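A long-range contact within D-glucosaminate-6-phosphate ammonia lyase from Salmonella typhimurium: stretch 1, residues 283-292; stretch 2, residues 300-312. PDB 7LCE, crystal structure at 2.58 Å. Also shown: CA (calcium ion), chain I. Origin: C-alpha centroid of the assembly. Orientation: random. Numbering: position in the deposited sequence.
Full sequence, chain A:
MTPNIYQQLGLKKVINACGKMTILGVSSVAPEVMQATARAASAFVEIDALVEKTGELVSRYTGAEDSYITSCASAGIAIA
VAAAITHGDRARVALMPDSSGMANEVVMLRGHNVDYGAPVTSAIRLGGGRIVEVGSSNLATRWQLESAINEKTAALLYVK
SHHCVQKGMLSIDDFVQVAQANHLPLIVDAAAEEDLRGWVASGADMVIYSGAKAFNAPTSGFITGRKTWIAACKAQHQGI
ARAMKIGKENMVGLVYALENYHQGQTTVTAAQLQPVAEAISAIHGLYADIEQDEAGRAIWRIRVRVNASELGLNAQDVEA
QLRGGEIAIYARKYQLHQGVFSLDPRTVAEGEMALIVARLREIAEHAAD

Stretch 1 (283-292) IHGLYADIEQ
Stretch 2, residues 300-312: WRIRVRVNASELG

How do the two backbones lie against each other? They form an antiparallel pair of strands, Leu286 to Gln292 against Trp300 to Val306, with 152° between their N-to-C directions. Leu286 faces Val306, and the register runs without a break through Ala288 with Val304 and Ile290 with Ile302 to Gln292 with Trp300; these are the non-hydrogen-bonded pairs, with Ala288 CA 4.3 Å from Val304 CA. Between them sit the hydrogen-bonded pairs Tyr287 with Arg305, Asp289 with Arg303 and Glu291 with Arg301, whose CA atoms are 5.1 to 5.5 Å apart. Each bonds both ways: Tyr287 N to Arg305 O is 2.9 Å and Arg305 N to Tyr287 O 2.7 Å; Asp289 N to Arg303 O is 2.9 Å and Arg303 N to Asp289 O 2.8 Å; Glu291 N to Arg301 O is 2.9 Å and Arg301 N to Glu291 O 3.1 Å. Strand phi values range from -78° to -148°, psi from 101° to 157°.

Which side chains meet on the apolar face of the ladder? Leu286, Ala288, Ile290 and Gln292 share it with Trp300, Ile302, Val304 and Val306. Leu286 (m, t) brings CD2 to 3.7 Å from Val306 CG2, while Ala288 CB lies 4.0 Å from Ile302 CG2. At the far end Trp300 (chi1 m, chi2 90°) lays its indole against Gln292 (t, t), whose CG sits 3.6 Å from the centroid of the six-membered ring, almost on its normal, a CH-pi contact. Ile290 (m, t) adds CG2 at 4.0 Å from Trp300 CE3.

What holds the charged face together? Arg303 (t, t, p, chi4 -168°) curls its guanidinium to Asp289 (chi1 p), with NH2 a very short 2.4 Å from OD2 in a salt bridge and a weak hydrogen bond of 3.3 Å from NE to OD1. Glu291 (t, t) lays CG over a face of the same guanidinium; its OE2 is 3.6 Å from Arg303 NH1, a salt bridge of charges alone, since the oxygen lies well out of the plane. Next along, Arg305 (t, t, m, chi4 101°) places NH1 at the edge of the Tyr287 ring (chi1 t), 3.6 Å from CD2.

How does the contact finish beyond the strands? A type II turn from Ile283 to Leu286 leads into the first strand, and Gly285 O accepts from Asn307 N at 2.9 Å. Gly285 has phi 92° and psi -8°; a CB there would jam against the preceding carbonyl and clash with Leu311 CB. Asn307 (chi1 t) caps the short helix 308-311, its OD1 accepting from Glu310 N at 2.8 Å, and Gly312 leaves the helix with phi 104°. Glu310 (m, t, chi3 1°) puts CB over the His284 ring (chi1 t, chi2 57°), 3.9 Å from its centroid, and its carboxylate binds calcium through OE1 at 2.5 Å and OE2 at 2.7 Å.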

# COMPACT_ATOMS: atom_id res chain seq x y z
N ILE A 283 -5.87 72.68 -18.43
CA ILE A 283 -5.83 72.57 -16.98
C ILE A 283 -4.40 72.70 -16.48
O ILE A 283 -3.48 72.06 -17.02
CB ILE A 283 -6.46 71.25 -16.52
CG1 ILE A 283 -7.94 71.18 -16.92
CG2 ILE A 283 -6.32 71.07 -15.02
CD1 ILE A 283 -8.43 69.77 -17.17
N HIS A 284 -4.20 73.52 -15.46
CA HIS A 284 -2.86 73.75 -14.93
C HIS A 284 -2.30 72.48 -14.30
O HIS A 284 -2.95 71.87 -13.44
CB HIS A 284 -2.89 74.88 -13.90
CG HIS A 284 -1.53 75.35 -13.48
ND1 HIS A 284 -0.59 75.82 -14.38
CD2 HIS A 284 -0.95 75.42 -12.26
CE1 HIS A 284 0.50 76.16 -13.72
NE2 HIS A 284 0.31 75.93 -12.44
N GLY A 285 -1.10 72.09 -14.71
CA GLY A 285 -0.46 70.89 -14.21
C GLY A 285 -0.71 69.64 -15.02
O GLY A 285 -0.11 68.60 -14.72
N LEU A 286 -1.60 69.70 -16.02
CA LEU A 286 -1.92 68.55 -16.86
C LEU A 286 -1.52 68.82 -18.30
O LEU A 286 -1.80 69.90 -18.84
CB LEU A 286 -3.42 68.24 -16.79
CG LEU A 286 -3.92 67.66 -15.47
CD1 LEU A 286 -5.39 67.28 -15.59
CD2 LEU A 286 -3.07 66.48 -15.06
N TYR A 287 -0.84 67.85 -18.92
CA TYR A 287 -0.53 67.89 -20.35
C TYR A 287 -0.99 66.58 -20.98
O TYR A 287 -0.59 65.50 -20.54
CB TYR A 287 0.96 68.10 -20.63
CG TYR A 287 1.26 67.97 -22.11
CD1 TYR A 287 0.99 69.01 -22.99
CD2 TYR A 287 1.77 66.78 -22.63
CE1 TYR A 287 1.25 68.88 -24.35
CE2 TYR A 287 2.02 66.65 -23.98
CZ TYR A 287 1.76 67.70 -24.83
OH TYR A 287 2.02 67.56 -26.18
N ALA A 288 -1.84 66.68 -22.00
CA ALA A 288 -2.40 65.52 -22.67
C ALA A 288 -1.99 65.51 -24.13
O ALA A 288 -1.97 66.56 -24.79
CB ALA A 288 -3.93 65.49 -22.56
N ASP A 289 -1.66 64.33 -24.64
CA ASP A 289 -1.33 64.15 -26.05
C ASP A 289 -1.77 62.75 -26.47
O ASP A 289 -1.86 61.84 -25.64
CB ASP A 289 0.16 64.33 -26.34
CG ASP A 289 1.03 63.34 -25.58
OD1 ASP A 289 0.94 63.30 -24.34
OD2 ASP A 289 1.79 62.61 -26.24
N ILE A 290 -2.05 62.60 -27.75
CA ILE A 290 -2.49 61.33 -28.32
C ILE A 290 -1.28 60.49 -28.71
O ILE A 290 -0.31 61.00 -29.28
CB ILE A 290 -3.42 61.58 -29.52
CG1 ILE A 290 -4.52 62.56 -29.13
CG2 ILE A 290 -4.01 60.27 -30.03
CD1 ILE A 290 -5.34 63.05 -30.29
N GLU A 291 -1.35 59.20 -28.41
CA GLU A 291 -0.26 58.26 -28.67
C GLU A 291 -0.85 56.97 -29.21
O GLU A 291 -1.75 56.39 -28.60
CB GLU A 291 0.56 57.99 -27.40
CG GLU A 291 1.82 57.18 -27.64
CD GLU A 291 2.27 56.41 -26.41
OE1 GLU A 291 1.46 56.25 -25.47
OE2 GLU A 291 3.44 55.96 -26.38
N GLN A 292 -0.34 56.53 -30.36
CA GLN A 292 -0.75 55.26 -30.95
C GLN A 292 -0.06 54.08 -30.25
O GLN A 292 0.99 54.21 -29.63
CB GLN A 292 -0.44 55.25 -32.45
CG GLN A 292 -1.35 54.33 -33.25
CD GLN A 292 -0.94 54.23 -34.70
OE1 GLN A 292 -0.18 55.05 -35.20
NE2 GLN A 292 -1.43 53.19 -35.38
N TRP A 300 -5.66 54.37 -30.70
CA TRP A 300 -5.18 55.67 -30.24
C TRP A 300 -5.64 55.89 -28.81
O TRP A 300 -6.77 55.54 -28.45
CB TRP A 300 -5.71 56.78 -31.15
CG TRP A 300 -5.39 56.55 -32.59
CD1 TRP A 300 -6.15 55.87 -33.50
CD2 TRP A 300 -4.22 56.98 -33.30
NE1 TRP A 300 -5.53 55.85 -34.72
CE2 TRP A 300 -4.34 56.53 -34.63
CE3 TRP A 300 -3.08 57.71 -32.93
CZ2 TRP A 300 -3.37 56.79 -35.59
CZ3 TRP A 300 -2.12 57.97 -33.89
CH2 TRP A 300 -2.27 57.51 -35.21
N ARG A 301 -4.77 56.48 -27.99
CA ARG A 301 -5.06 56.71 -26.58
C ARG A 301 -4.61 58.11 -26.19
O ARG A 301 -3.71 58.68 -26.81
CB ARG A 301 -4.37 55.68 -25.67
CG ARG A 301 -4.80 54.24 -25.90
CD ARG A 301 -4.03 53.29 -25.00
NE ARG A 301 -4.44 51.90 -25.18
CZ ARG A 301 -3.80 51.03 -25.95
NH1 ARG A 301 -2.72 51.36 -26.63
NH2 ARG A 301 -4.26 49.78 -26.03
N ILE A 302 -5.25 58.66 -25.15
CA ILE A 302 -4.95 60.00 -24.66
C ILE A 302 -4.02 59.84 -23.46
O ILE A 302 -4.45 59.53 -22.35
CB ILE A 302 -6.21 60.78 -24.29
CG1 ILE A 302 -7.14 60.92 -25.50
CG2 ILE A 302 -5.84 62.16 -23.75
CD1 ILE A 302 -8.51 61.44 -25.13
N ARG A 303 -2.73 60.07 -23.70
CA ARG A 303 -1.74 60.02 -22.63
C ARG A 303 -1.76 61.34 -21.87
O ARG A 303 -1.60 62.41 -22.46
CB ARG A 303 -0.35 59.76 -23.22
CG ARG A 303 0.77 59.72 -22.21
CD ARG A 303 2.08 59.38 -22.89
NE ARG A 303 2.46 60.37 -23.88
CZ ARG A 303 3.43 60.21 -24.77
NH1 ARG A 303 4.14 59.10 -24.82
NH2 ARG A 303 3.69 61.19 -25.63
N VAL A 304 -1.94 61.26 -20.55
CA VAL A 304 -2.05 62.43 -19.69
C VAL A 304 -0.86 62.43 -18.75
O VAL A 304 -0.67 61.48 -17.98
CB VAL A 304 -3.37 62.44 -18.90
CG1 VAL A 304 -3.48 63.72 -18.09
CG2 VAL A 304 -4.55 62.30 -19.84
N ARG A 305 -0.06 63.49 -18.81
CA ARG A 305 1.12 63.64 -17.98
C ARG A 305 0.84 64.69 -16.92
O ARG A 305 0.33 65.77 -17.22
CB ARG A 305 2.33 64.02 -18.83
CG ARG A 305 3.65 64.10 -18.07
CD ARG A 305 4.83 64.21 -19.02
NE ARG A 305 4.95 63.05 -19.90
CZ ARG A 305 4.55 63.02 -21.16
NH1 ARG A 305 4.00 64.07 -21.74
NH2 ARG A 305 4.71 61.90 -21.86
N VAL A 306 1.20 64.38 -15.67
CA VAL A 306 0.91 65.24 -14.53
C VAL A 306 2.22 65.85 -14.05
O VAL A 306 3.23 65.15 -13.92
CB VAL A 306 0.23 64.46 -13.40
CG1 VAL A 306 -0.25 65.40 -12.31
CG2 VAL A 306 -0.93 63.64 -13.95
N ASN A 307 2.20 67.16 -13.79
CA ASN A 307 3.34 67.86 -13.21
C ASN A 307 3.02 68.12 -11.74
O ASN A 307 2.16 68.94 -11.42
CB ASN A 307 3.62 69.16 -13.95
CG ASN A 307 4.87 69.85 -13.44
OD1 ASN A 307 4.78 70.84 -12.71
ND2 ASN A 307 6.03 69.34 -13.83
N ALA A 308 3.72 67.41 -10.85
CA ALA A 308 3.45 67.54 -9.43
C ALA A 308 3.71 68.96 -8.94
O ALA A 308 3.01 69.45 -8.05
CB ALA A 308 4.28 66.54 -8.63
N SER A 309 4.71 69.64 -9.52
CA SER A 309 5.03 71.00 -9.09
C SER A 309 3.88 71.95 -9.38
O SER A 309 3.50 72.76 -8.52
CB SER A 309 6.31 71.46 -9.78
OG SER A 309 6.65 72.78 -9.38
N GLU A 310 3.29 71.87 -10.58
CA GLU A 310 2.22 72.79 -10.94
C GLU A 310 0.90 72.40 -10.28
O GLU A 310 0.26 73.22 -9.61
CB GLU A 310 2.04 72.83 -12.47
CG GLU A 310 3.16 73.53 -13.24
CD GLU A 310 3.04 73.33 -14.74
OE1 GLU A 310 2.08 72.66 -15.19
OE2 GLU A 310 3.90 73.85 -15.49
N LEU A 311 0.48 71.14 -10.45
CA LEU A 311 -0.82 70.73 -9.94
C LEU A 311 -0.82 70.61 -8.43
O LEU A 311 -1.76 71.08 -7.77
CB LEU A 311 -1.23 69.40 -10.59
CG LEU A 311 -2.65 68.92 -10.31
CD1 LEU A 311 -3.67 69.73 -11.09
CD2 LEU A 311 -2.77 67.45 -10.66
N GLY A 312 0.22 70.03 -7.85
CA GLY A 312 0.26 69.73 -6.44
C GLY A 312 0.05 68.27 -6.10
O GLY A 312 0.13 67.91 -4.92
CA CA I . 2.55 73.09 -17.65
O HOH W 1 0.22 73.55 -17.37